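Two-component system response regulator/GGDEF domain protein (Aeromonas salmonicida, PDB 3LUF) probably makes cyclic di-GMP from two GTP through a GGDEF domain, under the control of two receiver domains, the part held in this structure. Local coordinates at the magnesium ion site and the interface of chains A and B. Sequence-based numbering; all coordinates share one arbitrary frame. Chains: chain A/B, Two-component system response regulator/GGDEF domain protein.

Contact 1: the magnesium ion site. Residues chain A 131-133, 176, 178-179. With MG (magnesium ion), chain C.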
loop_
_atom_site.group_PDB
_atom_site.type_symbol
_atom_site.label_atom_id
_atom_site.label_comp_id
_atom_site.label_asym_id
_atom_site.label_seq_id
_atom_site.Cartn_x
_atom_site.Cartn_y
_atom_site.Cartn_z
ATOM N N ASP A 131 -2.521 3.346 -20.053
ATOM C CA ASP A 131 -3.916 3.657 -19.867
ATOM C C ASP A 131 -4.434 4.121 -21.226
ATOM O O ASP A 131 -3.832 5.001 -21.860
ATOM C CB ASP A 131 -4.063 4.796 -18.833
ATOM C CG ASP A 131 -5.509 5.107 -18.457
ATOM O OD1 ASP A 131 -6.486 4.763 -19.172
ATOM O OD2 ASP A 131 -5.688 5.737 -17.384
ATOM N N ASP A 132 -5.548 3.530 -21.653
ATOM C CA ASP A 132 -6.065 3.870 -22.992
ATOM C C ASP A 132 -6.933 5.131 -23.020
ATOM O O ASP A 132 -7.236 5.617 -24.107
ATOM C CB ASP A 132 -6.890 2.712 -23.525
ATOM C CG ASP A 132 -8.131 2.442 -22.692
ATOM O OD1 ASP A 132 -8.087 2.370 -21.418
ATOM O OD2 ASP A 132 -9.191 2.204 -23.326
ATOM N N SER A 133 -7.305 5.664 -21.848
ATOM C CA SER A 133 -8.040 6.932 -21.765
ATOM C C SER A 133 -7.019 8.068 -21.689
ATOM O O SER A 133 -6.269 8.188 -20.700
ATOM C CB SER A 133 -8.970 6.945 -20.549
ATOM O OG SER A 133 -9.342 8.263 -20.169
ATOM N N ASP A 176 -3.711 0.172 -16.327
ATOM C CA ASP A 176 -5.158 0.311 -16.414
ATOM C C ASP A 176 -5.855 -1.015 -16.716
ATOM O O ASP A 176 -5.292 -1.864 -17.399
ATOM C CB ASP A 176 -5.479 1.341 -17.528
ATOM C CG ASP A 176 -6.947 1.543 -17.731
ATOM O OD1 ASP A 176 -7.707 1.763 -16.757
ATOM O OD2 ASP A 176 -7.329 1.507 -18.918
ATOM N N TYR A 178 -9.033 -1.903 -18.339
ATOM C CA TYR A 178 -9.663 -2.243 -19.632
ATOM C C TYR A 178 -9.005 -1.411 -20.717
ATOM O O TYR A 178 -8.993 -0.162 -20.638
ATOM C CB TYR A 178 -11.182 -1.943 -19.599
ATOM C CG TYR A 178 -11.830 -2.119 -20.926
ATOM C CD1 TYR A 178 -12.163 -3.383 -21.379
ATOM C CD2 TYR A 178 -12.085 -1.008 -21.754
ATOM C CE1 TYR A 178 -12.769 -3.554 -22.615
ATOM C CE2 TYR A 178 -12.674 -1.154 -22.995
ATOM C CZ TYR A 178 -13.011 -2.449 -23.422
ATOM O OH TYR A 178 -13.588 -2.608 -24.645
HETATM N N MSE A 179 -8.438 -2.081 -21.710
HETATM C CA MSE A 179 -7.784 -1.414 -22.815
HETATM C C MSE A 179 -8.038 -2.295 -24.031
HETATM O O MSE A 179 -8.232 -3.485 -23.877
HETATM C CB MSE A 179 -6.277 -1.323 -22.562
HETATM C CG MSE A 179 -5.934 -0.437 -21.365
HETATM SE SE MSE A 179 -4.000 -0.256 -21.176
HETATM C CE MSE A 179 -3.520 -2.038 -20.521
HETATM MG MG MG C . -9.110 1.783 -19.843
HETATM O O HOH W 1 -10.887 2.185 -20.741
HETATM O O HOH W 2 -9.946 1.143 -18.149
HETATM O O HOH W 3 -9.038 3.754 -19.155
#

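Contact 2: the interface of chains A and B. Residues chain A 99-100, 102, 111, 233; chain B 215, 218-219.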
loop_
_atom_site.group_PDB
_atom_site.type_symbol
_atom_site.label_atom_id
_atom_site.label_comp_id
_atom_site.label_asym_id
_atom_site.label_seq_id
_atom_site.Cartn_x
_atom_site.Cartn_y
_atom_site.Cartn_z
ATOM N N ASP A 99 2.747 20.074 -3.325
ATOM C CA ASP A 99 2.042 19.500 -2.197
ATOM C C ASP A 99 2.080 20.488 -1.049
ATOM O O ASP A 99 2.800 21.504 -1.112
ATOM C CB ASP A 99 2.705 18.163 -1.783
ATOM C CG ASP A 99 1.753 17.217 -1.071
ATOM O OD1 ASP A 99 0.547 17.526 -0.869
ATOM O OD2 ASP A 99 2.225 16.126 -0.700
ATOM N N TYR A 100 1.279 20.205 -0.025
ATOM C CA TYR A 100 1.325 20.966 1.219
ATOM C C TYR A 100 1.605 20.014 2.386
ATOM O O TYR A 100 1.330 18.810 2.304
ATOM C CB TYR A 100 0.057 21.792 1.430
ATOM C CG TYR A 100 -1.183 20.961 1.629
ATOM C CD1 TYR A 100 -1.600 20.619 2.908
ATOM C CD2 TYR A 100 -1.891 20.461 0.533
ATOM C CE1 TYR A 100 -2.726 19.859 3.101
ATOM C CE2 TYR A 100 -3.022 19.691 0.718
ATOM C CZ TYR A 100 -3.431 19.400 2.012
ATOM O OH TYR A 100 -4.547 18.626 2.218
HETATM N N MSE A 102 1.082 20.038 6.624
HETATM C CA MSE A 102 0.502 20.728 7.786
HETATM C C MSE A 102 1.593 20.908 8.841
HETATM O O MSE A 102 2.346 19.972 9.126
HETATM C CB MSE A 102 -0.635 19.907 8.397
HETATM C CG MSE A 102 -1.741 19.583 7.430
HETATM SE SE MSE A 102 -2.568 21.182 6.715
HETATM C CE MSE A 102 -3.177 22.056 8.342
ATOM N N TYR A 111 5.446 14.519 7.912
ATOM C CA TYR A 111 5.064 14.238 6.511
ATOM C C TYR A 111 6.116 14.803 5.525
ATOM O O TYR A 111 6.506 14.123 4.567
ATOM C CB TYR A 111 3.663 14.812 6.184
ATOM C CG TYR A 111 3.081 14.294 4.879
ATOM C CD1 TYR A 111 2.258 13.176 4.862
ATOM C CD2 TYR A 111 3.359 14.916 3.662
ATOM C CE1 TYR A 111 1.717 12.688 3.652
ATOM C CE2 TYR A 111 2.844 14.430 2.473
ATOM C CZ TYR A 111 2.031 13.327 2.473
ATOM O OH TYR A 111 1.509 12.854 1.292
ATOM N N GLU A 233 -2.848 12.489 -3.270
ATOM C CA GLU A 233 -2.303 12.029 -1.982
ATOM C C GLU A 233 -2.287 10.494 -1.906
ATOM O O GLU A 233 -1.372 9.883 -1.332
ATOM C CB GLU A 233 -3.103 12.604 -0.808
ATOM C CG GLU A 233 -2.995 14.164 -0.624
ATOM C CD GLU A 233 -3.888 14.976 -1.558
ATOM O OE1 GLU A 233 -4.609 14.396 -2.415
ATOM O OE2 GLU A 233 -3.855 16.234 -1.439
ATOM N N ALA B 215 -6.657 11.847 2.204
ATOM C CA ALA B 215 -5.568 12.830 2.268
ATOM C C ALA B 215 -5.394 13.389 3.685
ATOM O O ALA B 215 -4.279 13.578 4.143
ATOM C CB ALA B 215 -5.810 13.982 1.269
ATOM N N LEU B 218 -3.644 10.809 5.768
ATOM C CA LEU B 218 -2.229 10.745 5.396
ATOM C C LEU B 218 -1.405 11.927 5.939
ATOM O O LEU B 218 -0.292 11.733 6.497
ATOM C CB LEU B 218 -2.095 10.577 3.867
ATOM C CG LEU B 218 -2.559 9.208 3.351
ATOM C CD1 LEU B 218 -2.643 9.233 1.786
ATOM C CD2 LEU B 218 -1.592 8.119 3.823
ATOM N N LYS B 219 -1.950 13.139 5.796
ATOM C CA LYS B 219 -1.283 14.345 6.281
ATOM C C LYS B 219 -1.153 14.359 7.795
ATOM O O LYS B 219 -0.224 14.978 8.340
ATOM C CB LYS B 219 -2.019 15.619 5.813
ATOM C CG LYS B 219 -2.031 15.815 4.301
ATOM C CD LYS B 219 -0.685 16.220 3.746
ATOM C CE LYS B 219 -0.804 16.419 2.244
ATOM N NZ LYS B 219 0.452 16.047 1.584
HETATM O O HOH W 4 1.173 17.165 7.080
#

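Contact 3: the interface of chains A and B. Residues chain A 189, 192-193, 219-220; chain B 102, 104, 107-108.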
loop_
_atom_site.group_PDB
_atom_site.type_symbol
_atom_site.label_atom_id
_atom_site.label_comp_id
_atom_site.label_asym_id
_atom_site.label_seq_id
_atom_site.Cartn_x
_atom_site.Cartn_y
_atom_site.Cartn_z
ATOM N N ARG A 189 0.005 -10.454 -16.652
ATOM C CA ARG A 189 0.434 -11.830 -16.938
ATOM C C ARG A 189 1.676 -11.853 -17.833
ATOM O O ARG A 189 2.665 -12.520 -17.510
ATOM C CB ARG A 189 -0.702 -12.639 -17.531
ATOM C CG ARG A 189 -1.926 -12.643 -16.663
ATOM C CD ARG A 189 -2.968 -13.621 -17.159
ATOM N NE ARG A 189 -2.383 -14.921 -17.474
ATOM C CZ ARG A 189 -2.708 -16.058 -16.867
ATOM N NH1 ARG A 189 -3.621 -16.064 -15.899
ATOM N NH2 ARG A 189 -2.113 -17.191 -17.231
ATOM N N ARG A 192 4.734 -10.648 -15.891
ATOM C CA ARG A 192 5.168 -11.594 -14.847
ATOM C C ARG A 192 5.741 -12.903 -15.379
ATOM O O ARG A 192 6.458 -13.627 -14.634
ATOM C CB ARG A 192 4.015 -11.842 -13.845
ATOM C CG ARG A 192 3.829 -10.671 -12.861
ATOM C CD ARG A 192 4.949 -10.633 -11.835
ATOM N NE ARG A 192 4.801 -9.427 -11.015
ATOM C CZ ARG A 192 5.547 -8.338 -11.137
ATOM N NH1 ARG A 192 6.565 -8.291 -12.010
ATOM N NH2 ARG A 192 5.242 -7.283 -10.377
ATOM N N GLU A 193 5.472 -13.209 -16.659
ATOM C CA GLU A 193 6.129 -14.328 -17.314
ATOM C C GLU A 193 7.643 -14.122 -17.477
ATOM O O GLU A 193 8.386 -15.096 -17.575
ATOM C CB GLU A 193 5.441 -14.663 -18.655
ATOM C CG GLU A 193 4.081 -15.361 -18.443
ATOM C CD GLU A 193 3.500 -15.892 -19.739
ATOM O OE1 GLU A 193 3.631 -15.199 -20.741
ATOM O OE2 GLU A 193 2.925 -17.001 -19.743
ATOM N N LYS A 219 -3.497 -11.767 -7.650
ATOM C CA LYS A 219 -3.285 -13.179 -7.882
ATOM C C LYS A 219 -2.448 -13.441 -9.132
ATOM O O LYS A 219 -1.864 -14.488 -9.213
ATOM C CB LYS A 219 -4.602 -13.952 -7.829
ATOM C CG LYS A 219 -5.114 -13.968 -6.331
ATOM C CD LYS A 219 -6.323 -14.796 -6.168
ATOM C CE LYS A 219 -7.045 -14.604 -4.817
ATOM N NZ LYS A 219 -6.174 -14.560 -3.672
ATOM N N GLN A 220 -2.374 -12.466 -10.050
ATOM C CA GLN A 220 -1.501 -12.560 -11.240
ATOM C C GLN A 220 -0.110 -11.972 -11.017
ATOM O O GLN A 220 0.771 -12.025 -11.906
ATOM C CB GLN A 220 -2.170 -11.929 -12.471
ATOM C CG GLN A 220 -3.272 -12.831 -13.038
ATOM C CD GLN A 220 -2.774 -14.229 -13.374
ATOM O OE1 GLN A 220 -3.307 -15.222 -12.849
ATOM N NE2 GLN A 220 -1.743 -14.321 -14.237
HETATM N N MSE B 102 -4.255 -18.958 -7.675
HETATM C CA MSE B 102 -4.319 -19.440 -9.052
HETATM C C MSE B 102 -3.102 -20.291 -9.374
HETATM O O MSE B 102 -1.969 -19.900 -9.028
HETATM C CB MSE B 102 -4.391 -18.253 -10.025
HETATM C CG MSE B 102 -5.598 -17.365 -9.838
HETATM SE SE MSE B 102 -7.335 -18.260 -10.093
HETATM C CE MSE B 102 -7.119 -19.146 -11.780
ATOM N N ASP B 104 -2.445 -21.544 -12.652
ATOM C CA ASP B 104 -2.382 -21.654 -14.112
ATOM C C ASP B 104 -1.013 -21.290 -14.679
ATOM O O ASP B 104 -0.760 -21.558 -15.834
ATOM C CB ASP B 104 -3.501 -20.847 -14.791
ATOM C CG ASP B 104 -3.412 -19.360 -14.501
ATOM O OD1 ASP B 104 -3.042 -18.965 -13.384
ATOM O OD2 ASP B 104 -3.737 -18.573 -15.414
ATOM N N HIS B 107 4.188 -18.021 -12.215
ATOM C CA HIS B 107 4.111 -16.715 -11.553
ATOM C C HIS B 107 2.823 -16.509 -10.728
ATOM O O HIS B 107 2.822 -15.776 -9.748
ATOM C CB HIS B 107 4.341 -15.548 -12.557
ATOM C CG HIS B 107 3.161 -15.278 -13.447
ATOM N ND1 HIS B 107 3.084 -15.759 -14.740
ATOM C CD2 HIS B 107 2.003 -14.605 -13.227
ATOM C CE1 HIS B 107 1.949 -15.355 -15.290
ATOM N NE2 HIS B 107 1.263 -14.677 -14.384
ATOM N N SER B 108 1.728 -17.168 -11.099
ATOM C CA SER B 108 0.539 -17.060 -10.264
ATOM C C SER B 108 0.726 -17.878 -8.966
ATOM O O SER B 108 0.281 -17.466 -7.897
ATOM C CB SER B 108 -0.736 -17.383 -11.032
ATOM O OG SER B 108 -0.856 -18.756 -11.306
HETATM O O HOH W 5 -2.378 -16.773 -7.588
HETATM O O HOH W 6 1.165 -14.199 -8.293
#

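Contact 1: the magnesium ion site
The A:Tyr178 ring turns an edge to the metal site, with water 1 lying in the ring plane. The ring itself does not touch the ion; its residue gives the backbone carbonyl oxygen instead. Two carboxylates supply the other protein ligands, and each binds through one oxygen. A:Asp132 OD1 and A:Asp176 OD2 both lie 2.0 Å from MG. A:Tyr178 O follows at 2.1 Å, and waters 1, 2 and 3 complete a near-octahedral shell. This is the acidic pocket of a receiver domain, here the second of the chain. A:Asp176 is the expected phosphoacceptor and is unphosphorylated here. Magnesium at this place serves phosphoryl transfer in the family.

The side chain of A:Asp176 runs anti to its backbone N (chi1 179°). CG of A:Asp132 takes the crowded position between N and the carbonyl carbon (chi1 64°), which turns OD1 to the ion. A:Asp131 stays in the second shell. Its OD1 holds water 3 at 2.7 Å and also accepts the backbone N-H of A:Ser133, which comes from above the carboxylate plane. The nearby positive charge probably helps keep these three acids ionised. Water 2 also meets two protein atoms. The backbone N of A:Tyr178 lies 3.2 Å from it, and A:Asp176 OD1, the carboxylate oxygen not bound to MG, lies 2.7 Å from the same water.

Contact 2: the interface of chains A and B
B:Lys219 of the second receiver domain puts its ammonium group among groups of the partner's first receiver domain. Its NZ meets the A:Asp99 carboxylate tip to tip in a salt bridge, 2.9 Å from OD1. OD2 is equally near, but both hydrogen bonds are weak. A better bond goes from NZ to the backbone A:Tyr100 O, 3.0 Å away and nearly along the C=O axis (169°).

Two aromatic rings flank the lysine chain. B:Lys219 CD lies over the centre of one face of A:Tyr111, 4.0 Å above its plane. B:Lys219 CE lies over a face of A:Tyr100, offset toward the rim. The lysine reaches this place through bends at chi2 and chi4. At its backbone, water 4 joins B:Lys219 O to A:Met102 N.

Farther out, A:Asp99 holds CG anti to its backbone N (chi1 -155°), and A:Tyr100 N gives its OD1 a weak hydrogen bond. B:Ala215 CB packs on the aliphatic A:Glu233 CG at 3.4 Å. A:Asp99, A:Tyr100 and A:Met102 belong to strand 99-102, and A:Tyr111 to helix 106-122. Helix 213-219 of chain B carries the lysine and alanine. A:Glu233 OE2 stands 5.3 Å from B:Lys219 NZ and may add to the negative field around the ammonium.

Contact 3: the interface of chains A and B
The start of helix 106-122 in the first receiver domain of chain B meets helix 184-194 and the end of helix 213-219 in the second receiver domain of chain A. A:Arg189 and B:Asp104 reach toward each other tip to tip. The guanidinium grips one carboxylate oxygen end-on with two nitrogens. B:Asp104 OD2 accepts A:Arg189 NH1 at 2.6 Å through its syn lone pair. NH2 meets the same oxygen from above the carboxylate plane. The two planes stand 62° apart. The B:Ser108 hydroxyl OG lies between B:Met102 O (2.8 Å) and B:Asp104 OD1 (3.0 Å). It can share its one hydrogen and may help hold the carboxylate.

CG of B:His107 lies between the backbone N and the carbonyl carbon (chi1 75°). A:Arg192 CB lies over one face of the ring, offset toward the rim, a CH-pi contact. The A:Gln220 side chain crosses B:His107 obliquely, its amide plane almost perpendicular to the ring. Its NE2 lies 3.0 Å from B:His107 NE2, consistent with a hydrogen bond to an unprotonated ring nitrogen. Water 5 joins A:Lys219 O to B:Met102 N, and water 6 joins A:Lys219 O to B:His107 O. A:Lys219 closes helix 213-219, and B:Asp104 lies between strand 99-102 and helix 106-122.

Contacts 2 and 3 both pair the first receiver domain of one chain with the second of the other. Their C-alpha centres lie about 35 Å apart. Both use strand 99-102, helix 106-122 and helix 213-219, with the chains exchanged, so each patch includes residues whose symmetry mates lie in the other. Lys219 acts through its ammonium in contact 2, and through its backbone carbonyl and CB in contact 3. Contact 1 lies about 28 Å from contact 2 and 20 Å from contact 3, and shares no residue with either. Phosphorylation there might influence the pairing. The dimer may not be the biological one.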